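Local coordinates for protein methylxanthine N3-demethylase NdmB (Pseudomonas putida, PDB 6ICL) that catalyses the N3-demethylation of theobromine and related methylxanthines in caffeine degradation, as a Rieske oxygenase with a [2Fe-2S] cluster and a non-heme iron, at residues V184-S196 with D247-N259. Sequence-based numbering, arbitrary orientation.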
ATOM      1  N   VAL A 184       4.404  26.848  -9.328  1.00 32.90           N
ATOM      2  CA  VAL A 184       5.635  27.596  -9.513  1.00 33.76           C
ATOM      3  C   VAL A 184       5.750  28.660  -8.430  1.00 34.83           C
ATOM      4  O   VAL A 184       4.767  29.063  -7.789  1.00 31.30           O
ATOM      5  CB  VAL A 184       5.713  28.214 -10.920  1.00 40.42           C
ATOM      6  CG1 VAL A 184       5.868  27.103 -11.946  1.00 39.69           C
ATOM      7  CG2 VAL A 184       4.463  29.062 -11.209  1.00 34.63           C
ATOM      8  N   ALA A 185       6.981  29.130  -8.227  1.00 34.76           N
ATOM      9  CA  ALA A 185       7.267  30.026  -7.105  1.00 32.19           C
ATOM     10  C   ALA A 185       6.520  31.362  -7.193  1.00 36.30           C
ATOM     11  O   ALA A 185       6.189  31.952  -6.150  1.00 31.16           O
ATOM     12  CB  ALA A 185       8.776  30.269  -7.013  1.00 32.88           C
ATOM     13  N   GLU A 186       6.241  31.867  -8.404  1.00 35.49           N
ATOM     14  CA  GLU A 186       5.469  33.118  -8.503  1.00 36.90           C
ATOM     15  C   GLU A 186       4.085  32.968  -7.886  1.00 34.18           C
ATOM     16  O   GLU A 186       3.598  33.881  -7.211  1.00 37.07           O
ATOM     17  CB  GLU A 186       5.335  33.577  -9.965  1.00 36.25           C
ATOM     18  CG  GLU A 186       6.632  34.033 -10.628  1.00 39.04           C
ATOM     19  CD  GLU A 186       7.479  32.855 -11.133  1.00 40.95           C
ATOM     20  OE1 GLU A 186       8.676  33.061 -11.443  1.00 43.61           O
ATOM     21  OE2 GLU A 186       6.947  31.722 -11.222  1.00 39.71           O
ATOM     22  N   ARG A 187       3.424  31.824  -8.111  1.00 34.04           N
ATOM     23  CA  ARG A 187       2.094  31.626  -7.539  1.00 32.60           C
ATOM     24  C   ARG A 187       2.152  31.609  -6.025  1.00 33.70           C
ATOM     25  O   ARG A 187       1.209  32.063  -5.350  1.00 34.97           O
ATOM     26  CB  ARG A 187       1.475  30.317  -8.029  1.00 36.79           C
ATOM     27  CG  ARG A 187       1.351  30.165  -9.525  1.00 37.93           C
ATOM     28  CD  ARG A 187       0.167  30.901 -10.031  1.00 38.20           C
ATOM     29  NE  ARG A 187      -0.183  30.505 -11.393  1.00 39.05           N
ATOM     30  CZ  ARG A 187      -1.036  31.199 -12.136  1.00 42.88           C
ATOM     31  NH1 ARG A 187      -1.583  32.295 -11.623  1.00 37.38           N
ATOM     32  NH2 ARG A 187      -1.322  30.816 -13.378  1.00 39.19           N
ATOM     33  N   ARG A 188       3.220  31.035  -5.466  1.00 31.09           N
ATOM     34  CA  ARG A 188       3.343  31.003  -4.007  1.00 34.87           C
ATOM     35  C   ARG A 188       3.538  32.410  -3.439  1.00 31.93           C
ATOM     36  O   ARG A 188       2.939  32.765  -2.418  1.00 33.77           O
ATOM     37  CB  ARG A 188       4.496  30.093  -3.584  1.00 30.72           C
ATOM     38  CG  ARG A 188       4.254  29.408  -2.237  1.00 36.40           C
ATOM     39  CD  ARG A 188       4.663  30.319  -1.124  1.00 40.51           C
ATOM     40  NE  ARG A 188       4.099  29.949   0.175  1.00 42.82           N
ATOM     41  CZ  ARG A 188       2.891  30.309   0.599  1.00 43.99           C
ATOM     42  NH1 ARG A 188       2.086  31.027  -0.181  1.00 39.94           N
ATOM     43  NH2 ARG A 188       2.482  29.941   1.800  1.00 39.54           N
ATOM     44  N   TRP A 189       4.388  33.212  -4.078  1.00 33.47           N
ATOM     45  CA  TRP A 189       4.615  34.582  -3.628  1.00 35.12           C
ATOM     46  C   TRP A 189       3.326  35.399  -3.676  1.00 33.35           C
ATOM     47  O   TRP A 189       2.946  36.048  -2.692  1.00 33.78           O
ATOM     48  CB  TRP A 189       5.705  35.224  -4.493  1.00 32.62           C
ATOM     49  CG  TRP A 189       6.222  36.502  -3.936  1.00 36.00           C
ATOM     50  CD1 TRP A 189       7.329  36.665  -3.162  1.00 34.95           C
ATOM     51  CD2 TRP A 189       5.656  37.809  -4.112  1.00 37.61           C
ATOM     52  NE1 TRP A 189       7.499  37.996  -2.853  1.00 34.70           N
ATOM     53  CE2 TRP A 189       6.482  38.719  -3.422  1.00 38.61           C
ATOM     54  CE3 TRP A 189       4.531  38.297  -4.791  1.00 39.98           C
ATOM     55  CZ2 TRP A 189       6.218  40.097  -3.380  1.00 37.95           C
ATOM     56  CZ3 TRP A 189       4.273  39.685  -4.754  1.00 38.52           C
ATOM     57  CH2 TRP A 189       5.112  40.554  -4.055  1.00 37.65           C
ATOM     58  N   GLU A 190       2.615  35.355  -4.807  1.00 35.55           N
ATOM     59  CA  GLU A 190       1.378  36.127  -4.911  1.00 38.90           C
ATOM     60  C   GLU A 190       0.341  35.663  -3.906  1.00 37.06           C
ATOM     61  O   GLU A 190      -0.454  36.473  -3.419  1.00 38.83           O
ATOM     62  CB  GLU A 190       0.802  36.037  -6.317  1.00 36.34           C
ATOM     63  CG  GLU A 190       1.719  36.639  -7.358  1.00 37.48           C
ATOM     64  CD  GLU A 190       1.045  36.715  -8.708  1.00 39.43           C
ATOM     65  OE1 GLU A 190      -0.037  36.116  -8.860  1.00 43.80           O
ATOM     66  OE2 GLU A 190       1.601  37.359  -9.615  1.00 41.73           O
ATOM     67  N   ASN A 191       0.323  34.374  -3.584  1.00 33.09           N
ATOM     68  CA  ASN A 191      -0.576  33.913  -2.532  1.00 34.58           C
ATOM     69  C   ASN A 191      -0.216  34.527  -1.184  1.00 36.45           C
ATOM     70  O   ASN A 191      -1.101  34.882  -0.400  1.00 36.71           O
ATOM     71  CB  ASN A 191      -0.539  32.386  -2.442  1.00 33.48           C
ATOM     72  CG  ASN A 191      -1.346  31.853  -1.269  1.00 35.40           C
ATOM     73  OD1 ASN A 191      -0.803  31.212  -0.375  1.00 37.90           O
ATOM     74  ND2 ASN A 191      -2.637  32.128  -1.263  1.00 34.02           N
ATOM     75  N   PHE A 192       1.086  34.646  -0.887  1.00 38.80           N
ATOM     76  CA  PHE A 192       1.490  35.067   0.457  1.00 38.56           C
ATOM     77  C   PHE A 192       1.214  36.553   0.695  1.00 42.72           C
ATOM     78  O   PHE A 192       0.970  36.967   1.836  1.00 43.33           O
ATOM     79  CB  PHE A 192       2.971  34.758   0.677  1.00 36.66           C
ATOM     80  CG  PHE A 192       3.395  34.775   2.129  1.00 41.95           C
ATOM     81  CD1 PHE A 192       3.286  33.634   2.912  1.00 44.15           C
ATOM     82  CD2 PHE A 192       3.945  35.922   2.700  1.00 49.14           C
ATOM     83  CE1 PHE A 192       3.682  33.629   4.248  1.00 45.01           C
ATOM     84  CE2 PHE A 192       4.358  35.928   4.047  1.00 49.72           C
ATOM     85  CZ  PHE A 192       4.231  34.766   4.816  1.00 47.92           C
ATOM     86  N   THR A 193       1.248  37.364  -0.360  1.00 38.26           N
ATOM     87  CA  THR A 193       1.115  38.811  -0.247  1.00 39.67           C
ATOM     88  C   THR A 193      -0.305  39.292  -0.543  1.00 42.29           C
ATOM     89  O   THR A 193      -0.500  40.473  -0.835  1.00 44.22           O
ATOM     90  CB  THR A 193       2.106  39.508  -1.185  1.00 35.43           C
ATOM     91  OG1 THR A 193       1.854  39.099  -2.531  1.00 39.57           O
ATOM     92  CG2 THR A 193       3.568  39.176  -0.826  1.00 34.97           C
ATOM     93  N   ASP A 194      -1.296  38.411  -0.484  1.00 43.27           N
ATOM     94  CA  ASP A 194      -2.661  38.753  -0.860  1.00 42.77           C
ATOM     95  C   ASP A 194      -3.603  38.549   0.317  1.00 45.50           C
ATOM     96  O   ASP A 194      -3.578  37.491   0.958  1.00 41.49           O
ATOM     97  CB  ASP A 194      -3.133  37.905  -2.041  1.00 43.03           C
ATOM     98  CG  ASP A 194      -4.615  38.052  -2.291  1.00 44.50           C
ATOM     99  OD1 ASP A 194      -5.003  39.138  -2.754  1.00 49.81           O
ATOM    100  OD2 ASP A 194      -5.396  37.108  -2.018  1.00 43.29           O
ATOM    101  N   PHE A 195      -4.453  39.551   0.585  1.00 42.42           N
ATOM    102  CA  PHE A 195      -5.470  39.447   1.631  1.00 43.07           C
ATOM    103  C   PHE A 195      -6.859  39.142   1.100  1.00 43.42           C
ATOM    104  O   PHE A 195      -7.697  38.630   1.854  1.00 41.80           O
ATOM    105  CB  PHE A 195      -5.557  40.752   2.437  1.00 49.53           C
ATOM    106  CG  PHE A 195      -4.562  40.850   3.547  1.00 44.74           C
ATOM    107  CD1 PHE A 195      -4.867  40.369   4.805  1.00 51.66           C
ATOM    108  CD2 PHE A 195      -3.328  41.429   3.338  1.00 49.22           C
ATOM    109  CE1 PHE A 195      -3.948  40.458   5.842  1.00 46.57           C
ATOM    110  CE2 PHE A 195      -2.401  41.521   4.371  1.00 50.03           C
ATOM    111  CZ  PHE A 195      -2.719  41.033   5.626  1.00 48.40           C
ATOM    112  N   SER A 196      -7.138  39.451  -0.164  1.00 42.21           N
ATOM    113  CA  SER A 196      -8.507  39.295  -0.636  1.00 40.75           C
ATOM    114  C   SER A 196      -8.968  37.841  -0.687  1.00 46.83           C
ATOM    115  O   SER A 196     -10.170  37.608  -0.838  1.00 41.59           O
ATOM    116  CB  SER A 196      -8.663  39.935  -2.009  1.00 43.24           C
ATOM    117  OG  SER A 196      -7.864  39.277  -2.958  1.00 49.83           O
ATOM    118  N   ASP A 247      -0.336  47.036  11.791  1.00 51.84           N
ATOM    119  CA  ASP A 247       0.178  47.394  10.477  1.00 55.11           C
ATOM    120  C   ASP A 247       0.948  46.221   9.889  1.00 49.81           C
ATOM    121  O   ASP A 247       1.518  45.411  10.620  1.00 46.34           O
ATOM    122  CB  ASP A 247       1.106  48.608  10.540  1.00 53.32           C
ATOM    123  CG  ASP A 247       0.350  49.917  10.692  1.00 61.21           C
ATOM    124  OD1 ASP A 247      -0.748  50.044  10.108  1.00 66.87           O
ATOM    125  OD2 ASP A 247       0.860  50.812  11.395  1.00 68.93           O
ATOM    126  N   PHE A 248       1.001  46.182   8.560  1.00 46.09           N
ATOM    127  CA  PHE A 248       1.655  45.125   7.796  1.00 42.96           C
ATOM    128  C   PHE A 248       2.696  45.776   6.895  1.00 44.14           C
ATOM    129  O   PHE A 248       2.350  46.455   5.921  1.00 46.02           O
ATOM    130  CB  PHE A 248       0.628  44.329   6.994  1.00 42.01           C
ATOM    131  CG  PHE A 248      -0.455  43.720   7.849  1.00 49.93           C
ATOM    132  CD1 PHE A 248      -1.613  44.437   8.150  1.00 52.52           C
ATOM    133  CD2 PHE A 248      -0.308  42.442   8.368  1.00 44.40           C
ATOM    134  CE1 PHE A 248      -2.601  43.887   8.955  1.00 55.66           C
ATOM    135  CE2 PHE A 248      -1.287  41.885   9.173  1.00 46.32           C
ATOM    136  CZ  PHE A 248      -2.436  42.601   9.467  1.00 52.32           C
ATOM    137  N   THR A 249       3.962  45.577   7.223  1.00 39.18           N
ATOM    138  CA  THR A 249       5.066  46.209   6.521  1.00 40.49           C
ATOM    139  C   THR A 249       5.854  45.132   5.789  1.00 39.69           C
ATOM    140  O   THR A 249       6.445  44.251   6.424  1.00 38.38           O
ATOM    141  CB  THR A 249       5.953  46.966   7.511  1.00 43.49           C
ATOM    142  OG1 THR A 249       5.135  47.830   8.314  1.00 43.05           O
ATOM    143  CG2 THR A 249       6.982  47.785   6.782  1.00 44.24           C
ATOM    144  N   TYR A 250       5.880  45.213   4.461  1.00 44.13           N
ATOM    145  CA  TYR A 250       6.490  44.196   3.617  1.00 39.87           C
ATOM    146  C   TYR A 250       7.798  44.698   3.038  1.00 45.17           C
ATOM    147  O   TYR A 250       7.838  45.760   2.408  1.00 40.58           O
ATOM    148  CB  TYR A 250       5.573  43.795   2.465  1.00 39.54           C
ATOM    149  CG  TYR A 250       4.287  43.130   2.884  1.00 40.51           C
ATOM    150  CD1 TYR A 250       3.222  43.886   3.348  1.00 38.78           C
ATOM    151  CD2 TYR A 250       4.120  41.746   2.765  1.00 39.06           C
ATOM    152  CE1 TYR A 250       2.039  43.312   3.703  1.00 42.67           C
ATOM    153  CE2 TYR A 250       2.933  41.145   3.134  1.00 37.11           C
ATOM    154  CZ  TYR A 250       1.888  41.944   3.605  1.00 41.94           C
ATOM    155  OH  TYR A 250       0.685  41.401   3.993  1.00 41.37           O
ATOM    156  N   ARG A 251       8.856  43.912   3.226  1.00 38.69           N
ATOM    157  CA  ARG A 251      10.084  44.039   2.460  1.00 37.96           C
ATOM    158  C   ARG A 251      10.309  42.708   1.768  1.00 42.13           C
ATOM    159  O   ARG A 251      10.421  41.670   2.432  1.00 40.31           O
ATOM    160  CB  ARG A 251      11.269  44.409   3.353  1.00 42.44           C
ATOM    161  CG  ARG A 251      11.146  45.805   3.982  1.00 44.75           C
ATOM    162  CD  ARG A 251      12.393  46.135   4.796  1.00 41.49           C
ATOM    163  NE  ARG A 251      13.620  45.982   4.010  1.00 44.76           N
ATOM    164  CZ  ARG A 251      14.829  46.267   4.482  1.00 42.53           C
ATOM    165  NH1 ARG A 251      14.946  46.714   5.724  1.00 45.31           N
ATOM    166  NH2 ARG A 251      15.911  46.123   3.724  1.00 42.71           N
ATOM    167  N   CYS A 252      10.362  42.736   0.441  1.00 41.32           N
ATOM    168  CA  CYS A 252      10.235  41.538  -0.383  1.00 36.64           C
ATOM    169  C   CYS A 252      11.416  41.465  -1.330  1.00 43.13           C
ATOM    170  O   CYS A 252      11.323  42.001  -2.439  1.00 40.64           O
ATOM    171  CB  CYS A 252       8.917  41.570  -1.164  1.00 34.49           C
ATOM    172  SG  CYS A 252       7.443  41.489  -0.148  1.00 39.72           S
ATOM    173  N   THR A 253      12.502  40.797  -0.923  1.00 36.13           N
ATOM    174  CA  THR A 253      13.614  40.661  -1.848  1.00 37.21           C
ATOM    175  C   THR A 253      13.168  39.857  -3.056  1.00 41.16           C
ATOM    176  O   THR A 253      12.568  38.782  -2.916  1.00 36.90           O
ATOM    177  CB  THR A 253      14.817  39.985  -1.196  1.00 39.30           C
ATOM    178  OG1 THR A 253      15.131  40.621   0.042  1.00 40.08           O
ATOM    179  CG2 THR A 253      16.006  40.083  -2.093  1.00 35.39           C
ATOM    180  N   MET A 254      13.446  40.387  -4.242  1.00 39.00           N
ATOM    181  CA  MET A 254      13.138  39.689  -5.478  1.00 37.40           C
ATOM    182  C   MET A 254      14.092  38.509  -5.691  1.00 39.92           C
ATOM    183  O   MET A 254      15.265  38.571  -5.310  1.00 40.95           O
ATOM    184  CB  MET A 254      13.211  40.658  -6.647  1.00 38.79           C
ATOM    185  CG  MET A 254      12.193  41.796  -6.535  1.00 40.40           C
ATOM    186  SD  MET A 254      10.498  41.251  -6.840  1.00 40.60           S
ATOM    187  CE  MET A 254      10.607  40.940  -8.604  1.00 37.17           C
ATOM    188  N   PRO A 255      13.610  37.435  -6.340  1.00 36.31           N
ATOM    189  CA  PRO A 255      12.303  37.318  -6.982  1.00 34.58           C
ATOM    190  C   PRO A 255      11.224  36.679  -6.138  1.00 34.73           C
ATOM    191  O   PRO A 255      10.090  36.730  -6.572  1.00 36.52           O
ATOM    192  CB  PRO A 255      12.592  36.440  -8.200  1.00 33.34           C
ATOM    193  CG  PRO A 255      14.069  36.011  -8.078  1.00 36.22           C
ATOM    194  CD  PRO A 255      14.462  36.284  -6.668  1.00 38.48           C
ATOM    195  N   TYR A 256      11.526  36.148  -4.942  1.00 36.62           N
ATOM    196  CA  TYR A 256      10.541  35.264  -4.316  1.00 35.06           C
ATOM    197  C   TYR A 256      10.473  35.346  -2.795  1.00 37.90           C
ATOM    198  O   TYR A 256       9.968  34.401  -2.172  1.00 33.05           O
ATOM    199  CB  TYR A 256      10.838  33.794  -4.675  1.00 35.59           C
ATOM    200  CG  TYR A 256      10.805  33.446  -6.146  1.00 35.29           C
ATOM    201  CD1 TYR A 256       9.656  33.665  -6.912  1.00 33.50           C
ATOM    202  CD2 TYR A 256      11.900  32.858  -6.764  1.00 31.21           C
ATOM    203  CE1 TYR A 256       9.609  33.334  -8.255  1.00 30.98           C
ATOM    204  CE2 TYR A 256      11.854  32.518  -8.110  1.00 34.33           C
ATOM    205  CZ  TYR A 256      10.699  32.756  -8.845  1.00 37.31           C
ATOM    206  OH  TYR A 256      10.637  32.423 -10.185  1.00 36.50           O
ATOM    207  N   SER A 257      10.951  36.411  -2.164  1.00 32.01           N
ATOM    208  CA  SER A 257      10.929  36.471  -0.716  1.00 37.69           C
ATOM    209  C   SER A 257       9.906  37.479  -0.214  1.00 37.93           C
ATOM    210  O   SER A 257       9.558  38.452  -0.901  1.00 38.59           O
ATOM    211  CB  SER A 257      12.311  36.820  -0.164  1.00 35.16           C
ATOM    212  OG  SER A 257      13.264  35.921  -0.691  1.00 34.44           O
ATOM    213  N   VAL A 258       9.429  37.236   1.003  1.00 34.77           N
ATOM    214  CA  VAL A 258       8.513  38.141   1.702  1.00 32.68           C
ATOM    215  C   VAL A 258       8.936  38.207   3.159  1.00 38.02           C
ATOM    216  O   VAL A 258       8.964  37.181   3.847  1.00 38.80           O
ATOM    217  CB  VAL A 258       7.037  37.705   1.631  1.00 38.57           C
ATOM    218  CG1 VAL A 258       6.158  38.718   2.416  1.00 34.78           C
ATOM    219  CG2 VAL A 258       6.566  37.589   0.209  1.00 34.45           C
ATOM    220  N   ASN A 259       9.238  39.407   3.642  1.00 39.45           N
ATOM    221  CA  ASN A 259       9.393  39.657   5.066  1.00 35.91           C
ATOM    222  C   ASN A 259       8.208  40.514   5.500  1.00 42.72           C
ATOM    223  O   ASN A 259       8.101  41.681   5.095  1.00 38.19           O
ATOM    224  CB  ASN A 259      10.731  40.342   5.362  1.00 38.94           C
ATOM    225  CG  ASN A 259      10.972  40.525   6.845  1.00 43.12           C
ATOM    226  OD1 ASN A 259      11.583  39.668   7.505  1.00 44.32           O
ATOM    227  ND2 ASN A 259      10.482  41.638   7.392  1.00 42.27           N
TER
HETATM  228  O   HOH W   1       0.375  38.655   3.869  1.00 44.14           O
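Trp189, Phe192 and Thr193 settle on Val258 where helix 185-192 packs against the antiparallel sheet of the catalytic domain of this Rieske oxygenase, at the hairpin of strands 246-253 and 257-264. The helix axis runs 18° from strand 257-259 at 9.1 Å, so it lies almost along the strand.

Apolar packing centres on Val258. Its CG2 lies 3.5 Å from Thr193 CG2, and its CG1 meets the edge of the Phe192 ring at CD2, 3.6 Å away. In the turn between the strands, the Tyr256 ring is sandwiched: Pro255 CB sits over one face and Ala185 CB over the opposite one, a CH-pi contact close to the ring normal. Farther along, Phe195 and Phe248 form a T-shaped pair, with Phe195 CZ 3.9 Å from Phe248 CD2.

Polar links are few. Tyr256 OH donates to Glu186 OE1, although the 2.4 Å separation of these two oxygens is doubtfully short and carries no further weight. One water joins Phe192 O to Tyr250 OH, next to the loop leading to the iron ligand His197, whose ND1 is hydrogen-bonded to Asp194 OD2. The Trp189 indole swings away from its own backbone N and reaches the hairpin; NE1 donates to Ser257 O at 2.9 Å and 158°, the acceptor lying in the indole plane but the donor 62° out of the carbonyl plane.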